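Long-range contacts in beta-ketoacyl-[acyl-carrier-protein] synthase FabY (Pseudomonas aeruginosa, PDB 4CW4), which catalyses the condensation of acetyl-CoA with malonyl-ACP to give beta-acetoacetyl-ACP, the primer of fatty acid synthesis: residues H107-L112 and E156-S161; L120-S125 and V147-H152; P134-I139 and I151-E156. One frame throughout, in Å; residues are numbered along the deposited sequence.

Overall arrangement
All three contacts lie on an arm of beta structure that reaches out from the ketosynthase body, away from the active site. Contact 1 pairs two long strands at its base, and contact 2 is nested inside the loop they close. The strands of contact 2 belong to a separate three-stranded sheet. Both are largely buried, held by backbone ladders, and touch the second subunit. Contact 3 lies at the surface, its centre about 9 Å from that of contact 2 and about 15 Å from that of contact 1. It joins the two sheets: S138 belongs to the small one and C155 to the long pair. Its chemistry is ring packing, waters and one very short side-chain bond.

Contact 1 of 3, residues H107-L112 and E156-S161; sequences HKVLEL and EFKVDS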
loop_
_atom_site.group_PDB
_atom_site.type_symbol
_atom_site.label_atom_id
_atom_site.label_comp_id
_atom_site.label_asym_id
_atom_site.label_seq_id
_atom_site.Cartn_x
_atom_site.Cartn_y
_atom_site.Cartn_z
ATOM N N HIS A 107 -28.823 -0.916 7.386
ATOM C CA HIS A 107 -29.840 -1.876 7.830
ATOM C C HIS A 107 -30.028 -1.762 9.334
ATOM O O HIS A 107 -29.050 -1.827 10.064
ATOM C CB HIS A 107 -29.406 -3.321 7.553
ATOM C CG HIS A 107 -29.333 -3.691 6.111
ATOM N ND1 HIS A 107 -28.425 -4.614 5.637
ATOM C CD2 HIS A 107 -30.056 -3.292 5.036
ATOM C CE1 HIS A 107 -28.578 -4.749 4.334
ATOM N NE2 HIS A 107 -29.570 -3.969 3.945
ATOM N N LYS A 108 -31.262 -1.641 9.812
ATOM C CA LYS A 108 -31.537 -1.871 11.225
ATOM C C LYS A 108 -31.854 -3.334 11.427
ATOM O O LYS A 108 -32.435 -3.972 10.553
ATOM C CB LYS A 108 -32.747 -1.073 11.699
ATOM C CG LYS A 108 -32.502 0.406 11.902
ATOM C CD LYS A 108 -33.702 1.008 12.615
ATOM C CE LYS A 108 -33.573 2.498 12.824
ATOM N NZ LYS A 108 -34.742 3.001 13.588
ATOM N N VAL A 109 -31.502 -3.838 12.601
ATOM C CA VAL A 109 -31.964 -5.137 13.056
ATOM C C VAL A 109 -33.383 -4.955 13.596
ATOM O O VAL A 109 -33.605 -4.205 14.544
ATOM C CB VAL A 109 -31.067 -5.716 14.141
ATOM C CG1 VAL A 109 -31.653 -7.030 14.688
ATOM C CG2 VAL A 109 -29.655 -5.936 13.598
ATOM N N LEU A 110 -34.328 -5.638 12.968
ATOM C CA LEU A 110 -35.718 -5.608 13.393
ATOM C C LEU A 110 -36.068 -6.967 13.980
ATOM O O LEU A 110 -36.127 -7.973 13.265
ATOM C CB LEU A 110 -36.610 -5.277 12.198
ATOM C CG LEU A 110 -38.119 -5.322 12.421
ATOM C CD1 LEU A 110 -38.556 -4.322 13.477
ATOM C CD2 LEU A 110 -38.838 -5.054 11.117
ATOM N N GLU A 111 -36.260 -6.995 15.291
ATOM C CA GLU A 111 -36.619 -8.227 15.969
ATOM C C GLU A 111 -38.122 -8.404 15.917
ATOM O O GLU A 111 -38.854 -7.672 16.576
ATOM C CB GLU A 111 -36.154 -8.196 17.424
ATOM C CG GLU A 111 -34.652 -8.116 17.580
ATOM C CD GLU A 111 -34.222 -8.039 19.034
ATOM O OE1 GLU A 111 -34.471 -9.015 19.779
ATOM O OE2 GLU A 111 -33.641 -7.004 19.432
ATOM N N LEU A 112 -38.575 -9.372 15.131
ATOM C CA LEU A 112 -39.998 -9.675 15.052
ATOM C C LEU A 112 -40.323 -10.856 15.916
ATOM O O LEU A 112 -39.695 -11.901 15.813
ATOM C CB LEU A 112 -40.420 -9.962 13.620
ATOM C CG LEU A 112 -40.253 -8.776 12.680
ATOM C CD1 LEU A 112 -41.049 -9.012 11.418
ATOM C CD2 LEU A 112 -40.665 -7.477 13.358
ATOM N N GLU A 156 -34.648 -12.187 13.817
ATOM C CA GLU A 156 -34.070 -10.939 13.379
ATOM C C GLU A 156 -34.126 -10.822 11.878
ATOM O O GLU A 156 -33.583 -11.650 11.154
ATOM C CB GLU A 156 -32.609 -10.857 13.816
ATOM C CG GLU A 156 -32.433 -10.708 15.309
ATOM C CD GLU A 156 -31.005 -10.417 15.684
ATOM O OE1 GLU A 156 -30.145 -10.448 14.787
ATOM O OE2 GLU A 156 -30.749 -10.151 16.872
ATOM N N PHE A 157 -34.796 -9.788 11.419
ATOM C CA PHE A 157 -34.705 -9.362 10.039
ATOM C C PHE A 157 -33.827 -8.124 9.973
ATOM O O PHE A 157 -33.668 -7.413 10.961
ATOM C CB PHE A 157 -36.093 -9.034 9.499
ATOM C CG PHE A 157 -36.949 -10.236 9.343
ATOM C CD1 PHE A 157 -36.731 -11.098 8.305
ATOM C CD2 PHE A 157 -37.942 -10.539 10.257
ATOM C CE1 PHE A 157 -37.488 -12.239 8.148
ATOM C CE2 PHE A 157 -38.695 -11.665 10.097
ATOM C CZ PHE A 157 -38.467 -12.515 9.025
ATOM N N LYS A 158 -33.262 -7.884 8.803
ATOM C CA LYS A 158 -32.615 -6.604 8.536
ATOM C C LYS A 158 -33.496 -5.792 7.596
ATOM O O LYS A 158 -33.981 -6.308 6.590
ATOM C CB LYS A 158 -31.231 -6.796 7.935
ATOM C CG LYS A 158 -30.074 -6.886 8.984
ATOM C CD LYS A 158 -30.325 -7.887 10.118
ATOM C CE LYS A 158 -30.257 -9.345 9.653
ATOM N NZ LYS A 158 -30.268 -10.351 10.802
ATOM N N VAL A 159 -33.737 -4.534 7.956
ATOM C CA VAL A 159 -34.596 -3.654 7.158
ATOM C C VAL A 159 -33.830 -2.404 6.717
ATOM O O VAL A 159 -33.025 -1.863 7.468
ATOM C CB VAL A 159 -35.882 -3.256 7.945
ATOM C CG1 VAL A 159 -36.731 -4.450 8.222
ATOM C CG2 VAL A 159 -35.549 -2.537 9.249
ATOM N N ASP A 160 -34.116 -1.931 5.510
ATOM C CA ASP A 160 -33.527 -0.702 5.009
ATOM C C ASP A 160 -33.947 0.462 5.875
ATOM O O ASP A 160 -35.124 0.604 6.219
ATOM C CB ASP A 160 -33.955 -0.453 3.572
ATOM C CG ASP A 160 -33.568 -1.582 2.667
ATOM O OD1 ASP A 160 -32.382 -1.958 2.665
ATOM O OD2 ASP A 160 -34.467 -2.156 2.029
ATOM N N SER A 161 -32.979 1.301 6.205
ATOM C CA SER A 161 -33.235 2.510 6.966
ATOM C C SER A 161 -32.242 3.589 6.535
ATOM O O SER A 161 -31.261 3.293 5.862
ATOM C CB SER A 161 -33.109 2.225 8.459
ATOM O OG SER A 161 -33.712 3.247 9.243
#
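L112 and F157 cross at about a right angle. CD1 of L112 meets ring atom CD2 of F157 at 3.7 Å. On the face of F157, L110 and V159 cross obliquely. L110 has CG anti to its backbone N (chi1 175°), and its CD2 lies 3.6 Å from V159 CG1. K108 is also on this face. Its extended chain runs past the S161 side chain and ends at the second subunit, where NZ bonds to L129 O and forms a salt bridge to E131.

The other face is more polar. H107 and D160 lie side by side and point the same way. D160 OD1 sits at the edge of the imidazole, in its plane, 3.6 Å from H107 CD2. That oxygen is hydrogen-bonded to H105, and H107 ND1 to L246 O of the second subunit. V109 CG1 rests against the carboxylate of E156, 3.6 Å from E156 CD. K158 bends at chi2 and chi3. Its CD passes V109 CG2, and its NZ forms a salt bridge to D160 of the second subunit.

Four backbone bonds link the strands between the two faces. K108 and V159 bond in both directions, as do L110 and F157. The straightest is L110 N to F157 O, 2.8 Å and 170°. Residues 157–159 also pair with a strand of the second subunit. This is an antiparallel beta ladder in a sheet that continues across the homodimer interface.

Contact 2 of 3, residues L120-S125 and V147-H152; sequences LTFKAS and VLVSIH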
loop_
_atom_site.group_PDB
_atom_site.type_symbol
_atom_site.label_atom_id
_atom_site.label_comp_id
_atom_site.label_asym_id
_atom_site.label_seq_id
_atom_site.Cartn_x
_atom_site.Cartn_y
_atom_site.Cartn_z
ATOM N N LEU A 120 -48.045 -14.208 12.584
ATOM C CA LEU A 120 -47.005 -13.602 11.755
ATOM C C LEU A 120 -46.749 -14.519 10.567
ATOM O O LEU A 120 -46.017 -15.521 10.649
ATOM C CB LEU A 120 -45.725 -13.375 12.546
ATOM C CG LEU A 120 -44.509 -12.896 11.742
ATOM C CD1 LEU A 120 -44.850 -11.805 10.738
ATOM C CD2 LEU A 120 -43.439 -12.404 12.705
ATOM N N THR A 121 -47.357 -14.147 9.456
ATOM C CA THR A 121 -47.500 -15.027 8.331
ATOM C C THR A 121 -47.360 -14.220 7.066
ATOM O O THR A 121 -47.811 -13.075 6.994
ATOM C CB THR A 121 -48.880 -15.667 8.384
ATOM O OG1 THR A 121 -49.043 -16.269 9.667
ATOM C CG2 THR A 121 -49.050 -16.711 7.314
ATOM N N PHE A 122 -46.732 -14.817 6.065
ATOM C CA PHE A 122 -46.560 -14.155 4.786
ATOM C C PHE A 122 -46.338 -15.190 3.708
ATOM O O PHE A 122 -45.992 -16.343 4.001
ATOM C CB PHE A 122 -45.397 -13.166 4.840
ATOM C CG PHE A 122 -44.100 -13.780 5.287
ATOM C CD1 PHE A 122 -43.257 -14.399 4.378
ATOM C CD2 PHE A 122 -43.717 -13.736 6.622
ATOM C CE1 PHE A 122 -42.063 -14.962 4.786
ATOM C CE2 PHE A 122 -42.538 -14.303 7.033
ATOM C CZ PHE A 122 -41.703 -14.913 6.121
ATOM N N LYS A 123 -46.566 -14.792 2.465
ATOM C CA LYS A 123 -46.202 -15.647 1.349
ATOM C C LYS A 123 -44.880 -15.180 0.788
ATOM O O LYS A 123 -44.542 -13.991 0.838
ATOM C CB LYS A 123 -47.272 -15.650 0.266
ATOM C CG LYS A 123 -47.341 -14.400 -0.553
ATOM C CD LYS A 123 -48.646 -14.376 -1.322
ATOM C CE LYS A 123 -48.622 -13.376 -2.457
ATOM N NZ LYS A 123 -49.882 -13.489 -3.247
ATOM N N ALA A 124 -44.132 -16.136 0.263
ATOM C CA ALA A 124 -42.805 -15.852 -0.241
ATOM C C ALA A 124 -42.400 -16.861 -1.284
ATOM O O ALA A 124 -42.922 -17.962 -1.335
ATOM C CB ALA A 124 -41.817 -15.878 0.884
ATOM N N SER A 125 -41.446 -16.465 -2.118
ATOM C CA SER A 125 -40.785 -17.373 -3.033
ATOM C C SER A 125 -39.832 -18.246 -2.218
ATOM O O SER A 125 -38.999 -17.721 -1.479
ATOM C CB SER A 125 -39.996 -16.580 -4.077
ATOM O OG SER A 125 -40.798 -15.571 -4.661
ATOM N N VAL A 147 -44.751 -20.197 -1.247
ATOM C CA VAL A 147 -45.079 -20.939 -0.034
ATOM C C VAL A 147 -45.621 -19.997 1.029
ATOM O O VAL A 147 -45.351 -18.797 1.010
ATOM C CB VAL A 147 -43.855 -21.696 0.549
ATOM C CG1 VAL A 147 -43.426 -22.825 -0.385
ATOM C CG2 VAL A 147 -42.694 -20.741 0.833
ATOM N N LEU A 148 -46.379 -20.568 1.955
ATOM C CA LEU A 148 -46.960 -19.822 3.065
ATOM C C LEU A 148 -46.110 -20.043 4.309
ATOM O O LEU A 148 -45.969 -21.158 4.783
ATOM C CB LEU A 148 -48.395 -20.279 3.307
ATOM C CG LEU A 148 -49.160 -19.513 4.386
ATOM C CD1 LEU A 148 -49.302 -18.028 4.041
ATOM C CD2 LEU A 148 -50.537 -20.155 4.612
ATOM N N VAL A 149 -45.526 -18.972 4.823
ATOM C CA VAL A 149 -44.603 -19.059 5.944
ATOM C C VAL A 149 -45.216 -18.450 7.190
ATOM O O VAL A 149 -45.843 -17.400 7.119
ATOM C CB VAL A 149 -43.320 -18.276 5.629
ATOM C CG1 VAL A 149 -42.311 -18.425 6.746
ATOM C CG2 VAL A 149 -42.742 -18.756 4.307
ATOM N N SER A 150 -45.036 -19.108 8.326
ATOM C CA SER A 150 -45.407 -18.526 9.614
ATOM C C SER A 150 -44.282 -18.676 10.599
ATOM O O SER A 150 -43.573 -19.674 10.614
ATOM C CB SER A 150 -46.676 -19.156 10.193
ATOM O OG SER A 150 -47.759 -18.905 9.341
ATOM N N ILE A 151 -44.123 -17.645 11.414
ATOM C CA ILE A 151 -43.038 -17.538 12.370
ATOM C C ILE A 151 -43.640 -17.581 13.769
ATOM O O ILE A 151 -44.662 -16.944 14.028
ATOM C CB ILE A 151 -42.259 -16.223 12.144
ATOM C CG1 ILE A 151 -41.536 -16.278 10.793
ATOM C CG2 ILE A 151 -41.284 -15.979 13.279
ATOM C CD1 ILE A 151 -40.868 -14.970 10.375
ATOM N N HIS A 152 -42.997 -18.325 14.660
ATOM C CA HIS A 152 -43.546 -18.582 16.000
ATOM C C HIS A 152 -42.641 -18.116 17.130
ATOM O O HIS A 152 -43.052 -18.107 18.302
ATOM C CB HIS A 152 -43.798 -20.072 16.163
ATOM C CG HIS A 152 -44.568 -20.656 15.029
ATOM N ND1 HIS A 152 -45.923 -20.467 14.898
ATOM C CD2 HIS A 152 -44.174 -21.332 13.927
ATOM C CE1 HIS A 152 -46.338 -21.048 13.789
ATOM N NE2 HIS A 152 -45.297 -21.585 13.183
#
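Strands 120-124 and 147-151 run antiparallel, at 154° between their directions, with axes 4.7 Å apart at the closest. They form a beta ladder in a small antiparallel sheet of order 1-3-2. Strand 147-151 is the middle one, with strand 138-141 on its far side. F122 with V149 and A124 with V147 are hydrogen-bonded pairs, each with bonds in both directions. V149 N to F122 O is short and straight, 2.8 Å and 170°, and comes in nearly along the C=O axis. A further bond runs from I151 N to L120 O.

The face with F122, V149 and I151 is apolar. F122 has CG in the crowded position between its backbone N and carbonyl carbon (chi1 55°). This turns the ring across to the neighbouring strand. V149 CB lies over one face of the ring, 4.0 Å from the centroid, in a CH-pi contact. It is offset toward the rim. CG1 of V149 touches F122 CZ at 3.6 Å. I151 CD1 comes in the ring plane instead, at the CE2 edge of F122, 3.8 Å away. L120 lies alongside I151, and its CD2 packs on I151 CB. The second subunit continues this packing, with its L112 on F122 and its L110 on A124.

T121, L148 and S150 are on the other face. T121 and S150 are a non-hydrogen-bonded pair, so their CA atoms approach to 4.3 Å. In both residues the hydroxyl is anti to the carbonyl carbon. T121 CG2, anti to the backbone N, meets L148 CD1 at 3.5 Å. The hydroxyls T121 OG1 and S150 OG are hydrogen-bonded at 3.0 Å.

Contact 3 of 3, residues P134-I139 and I151-E156; sequences PANWSI and IHERCE
The W137 indole is held between two aliphatic groups. P134 CG lies over one face, 3.6 Å above the plane. I151 CG1 lies over the opposite face, 3.7 Å from the centroid of the five-membered ring, in a CH-pi contact. CD1 of I151 reaches on to W137 CE2 and CZ2. Two groups meet the edge. C155 SG approaches NE1 of W137 at 4.1 Å in a sulfur-aromatic contact. Water 3 lies in the ring plane. It accepts a weak bond from the indole N-H and donates to E153 O.

N136 O and S138 meet the H152 imidazole at its edge. N136 O lies in its plane, 3.1 Å from CD2 of H152. H152 NE2 and S138 OG are joined by a very short hydrogen bond of 2.5 Å.

A type I beta turn from P134 to W137 brings P134 back under the indole. It also places N136 opposite H152 and E153. N136 has CG anti to its backbone N (chi1 -158°), which carries the amide to H152 and E153. The amide plane stands 73° from that of the imidazole. N136 OD1 accepts a bond from water 1, 2.7 Å away, and this water takes the N-H of H152. Water 2 also donates to N136 OD1.

The contact lies at the surface, where the three-stranded sheet meets the start of strand 155-163. The bond at NE2 limits the rotation of the imidazole, with N136 O beside CD2. Either group of the short S138–H152 bond could be the donor, and so short a bond may influence the ionisation of the histidine.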
loop_
_atom_site.group_PDB
_atom_site.type_symbol
_atom_site.label_atom_id
_atom_site.label_comp_id
_atom_site.label_asym_id
_atom_site.label_seq_id
_atom_site.Cartn_x
_atom_site.Cartn_y
_atom_site.Cartn_z
ATOM N N PRO A 134 -35.095 -21.917 8.830
ATOM C CA PRO A 134 -35.055 -21.845 10.293
ATOM C C PRO A 134 -36.000 -22.883 10.880
ATOM O O PRO A 134 -37.119 -23.033 10.406
ATOM C CB PRO A 134 -35.520 -20.412 10.588
ATOM C CG PRO A 134 -35.193 -19.640 9.345
ATOM C CD PRO A 134 -35.406 -20.608 8.226
ATOM N N ALA A 135 -35.535 -23.648 11.859
ATOM C CA ALA A 135 -36.262 -24.839 12.263
ATOM C C ALA A 135 -37.646 -24.543 12.833
ATOM O O ALA A 135 -38.541 -25.386 12.766
ATOM C CB ALA A 135 -35.440 -25.644 13.262
ATOM N N ASN A 136 -37.830 -23.338 13.367
ATOM C CA ASN A 136 -39.049 -22.997 14.074
ATOM C C ASN A 136 -40.110 -22.463 13.119
ATOM O O ASN A 136 -41.280 -22.443 13.483
ATOM C CB ASN A 136 -38.729 -21.979 15.181
ATOM C CG ASN A 136 -39.756 -21.961 16.291
ATOM O OD1 ASN A 136 -40.611 -21.062 16.359
ATOM N ND2 ASN A 136 -39.680 -22.945 17.176
ATOM N N TRP A 137 -39.713 -22.050 11.906
ATOM C CA TRP A 137 -40.661 -21.538 10.906
ATOM C C TRP A 137 -41.552 -22.652 10.339
ATOM O O TRP A 137 -41.095 -23.768 10.097
ATOM C CB TRP A 137 -39.942 -20.842 9.735
ATOM C CG TRP A 137 -39.219 -19.565 10.071
ATOM C CD1 TRP A 137 -38.924 -19.084 11.309
ATOM C CD2 TRP A 137 -38.714 -18.596 9.134
ATOM N NE1 TRP A 137 -38.262 -17.883 11.207
ATOM C CE2 TRP A 137 -38.118 -17.562 9.882
ATOM C CE3 TRP A 137 -38.706 -18.511 7.738
ATOM C CZ2 TRP A 137 -37.525 -16.452 9.279
ATOM C CZ3 TRP A 137 -38.124 -17.407 7.144
ATOM C CH2 TRP A 137 -37.536 -16.395 7.917
ATOM N N SER A 138 -42.819 -22.315 10.128
ATOM C CA SER A 138 -43.776 -23.167 9.432
ATOM C C SER A 138 -43.752 -22.853 7.953
ATOM O O SER A 138 -43.698 -21.686 7.587
ATOM C CB SER A 138 -45.211 -22.853 9.900
ATOM O OG SER A 138 -45.405 -23.122 11.262
ATOM N N ILE A 139 -43.844 -23.882 7.114
ATOM C CA ILE A 139 -43.952 -23.715 5.669
ATOM C C ILE A 139 -45.043 -24.618 5.144
ATOM O O ILE A 139 -45.123 -25.793 5.530
ATOM C CB ILE A 139 -42.677 -24.168 4.933
ATOM C CG1 ILE A 139 -41.437 -23.732 5.685
ATOM C CG2 ILE A 139 -42.673 -23.635 3.507
ATOM C CD1 ILE A 139 -41.192 -22.234 5.666
ATOM N N ILE A 151 -44.123 -17.645 11.414
ATOM C CA ILE A 151 -43.038 -17.538 12.370
ATOM C C ILE A 151 -43.640 -17.581 13.769
ATOM O O ILE A 151 -44.662 -16.944 14.028
ATOM C CB ILE A 151 -42.259 -16.223 12.144
ATOM C CG1 ILE A 151 -41.536 -16.278 10.793
ATOM C CG2 ILE A 151 -41.284 -15.979 13.279
ATOM C CD1 ILE A 151 -40.868 -14.970 10.375
ATOM N N HIS A 152 -42.997 -18.325 14.660
ATOM C CA HIS A 152 -43.546 -18.582 16.000
ATOM C C HIS A 152 -42.641 -18.116 17.130
ATOM O O HIS A 152 -43.052 -18.107 18.302
ATOM C CB HIS A 152 -43.798 -20.072 16.163
ATOM C CG HIS A 152 -44.568 -20.656 15.029
ATOM N ND1 HIS A 152 -45.923 -20.467 14.898
ATOM C CD2 HIS A 152 -44.174 -21.332 13.927
ATOM C CE1 HIS A 152 -46.338 -21.048 13.789
ATOM N NE2 HIS A 152 -45.297 -21.585 13.183
ATOM N N GLU A 153 -41.427 -17.716 16.763
ATOM C CA GLU A 153 -40.361 -17.384 17.696
ATOM C C GLU A 153 -39.820 -16.017 17.277
ATOM O O GLU A 153 -39.911 -15.661 16.106
ATOM C CB GLU A 153 -39.234 -18.395 17.525
ATOM C CG GLU A 153 -38.722 -19.061 18.772
ATOM C CD GLU A 153 -37.378 -19.737 18.529
ATOM O OE1 GLU A 153 -37.248 -20.479 17.537
ATOM O OE2 GLU A 153 -36.439 -19.512 19.323
ATOM N N ARG A 154 -39.257 -15.262 18.218
ATOM C CA ARG A 154 -38.568 -14.024 17.867
ATOM C C ARG A 154 -37.453 -14.323 16.878
ATOM O O ARG A 154 -36.713 -15.282 17.036
ATOM C CB ARG A 154 -37.958 -13.339 19.097
ATOM C CG ARG A 154 -37.328 -11.980 18.777
ATOM C CD ARG A 154 -36.535 -11.419 19.941
ATOM N NE ARG A 154 -37.322 -11.256 21.162
ATOM C CZ ARG A 154 -36.816 -10.862 22.330
ATOM N NH1 ARG A 154 -35.518 -10.591 22.444
ATOM N NH2 ARG A 154 -37.605 -10.742 23.391
ATOM N N CYS A 155 -37.320 -13.497 15.856
ATOM C CA CYS A 155 -36.153 -13.597 15.008
ATOM C C CYS A 155 -35.810 -12.242 14.447
ATOM O O CYS A 155 -36.561 -11.282 14.597
ATOM C CB CYS A 155 -36.364 -14.601 13.895
ATOM S SG CYS A 155 -37.650 -14.142 12.798
ATOM N N GLU A 156 -34.648 -12.187 13.817
ATOM C CA GLU A 156 -34.070 -10.939 13.379
ATOM C C GLU A 156 -34.126 -10.822 11.878
ATOM O O GLU A 156 -33.583 -11.650 11.154
ATOM C CB GLU A 156 -32.609 -10.857 13.816
ATOM C CG GLU A 156 -32.433 -10.708 15.309
ATOM C CD GLU A 156 -31.005 -10.417 15.684
ATOM O OE1 GLU A 156 -30.145 -10.448 14.787
ATOM O OE2 GLU A 156 -30.749 -10.151 16.872
HETATM O O HOH W 1 -40.755 -19.331 14.321
HETATM O O HOH W 2 -41.552 -20.908 19.302
HETATM O O HOH W 3 -38.576 -17.391 14.565
#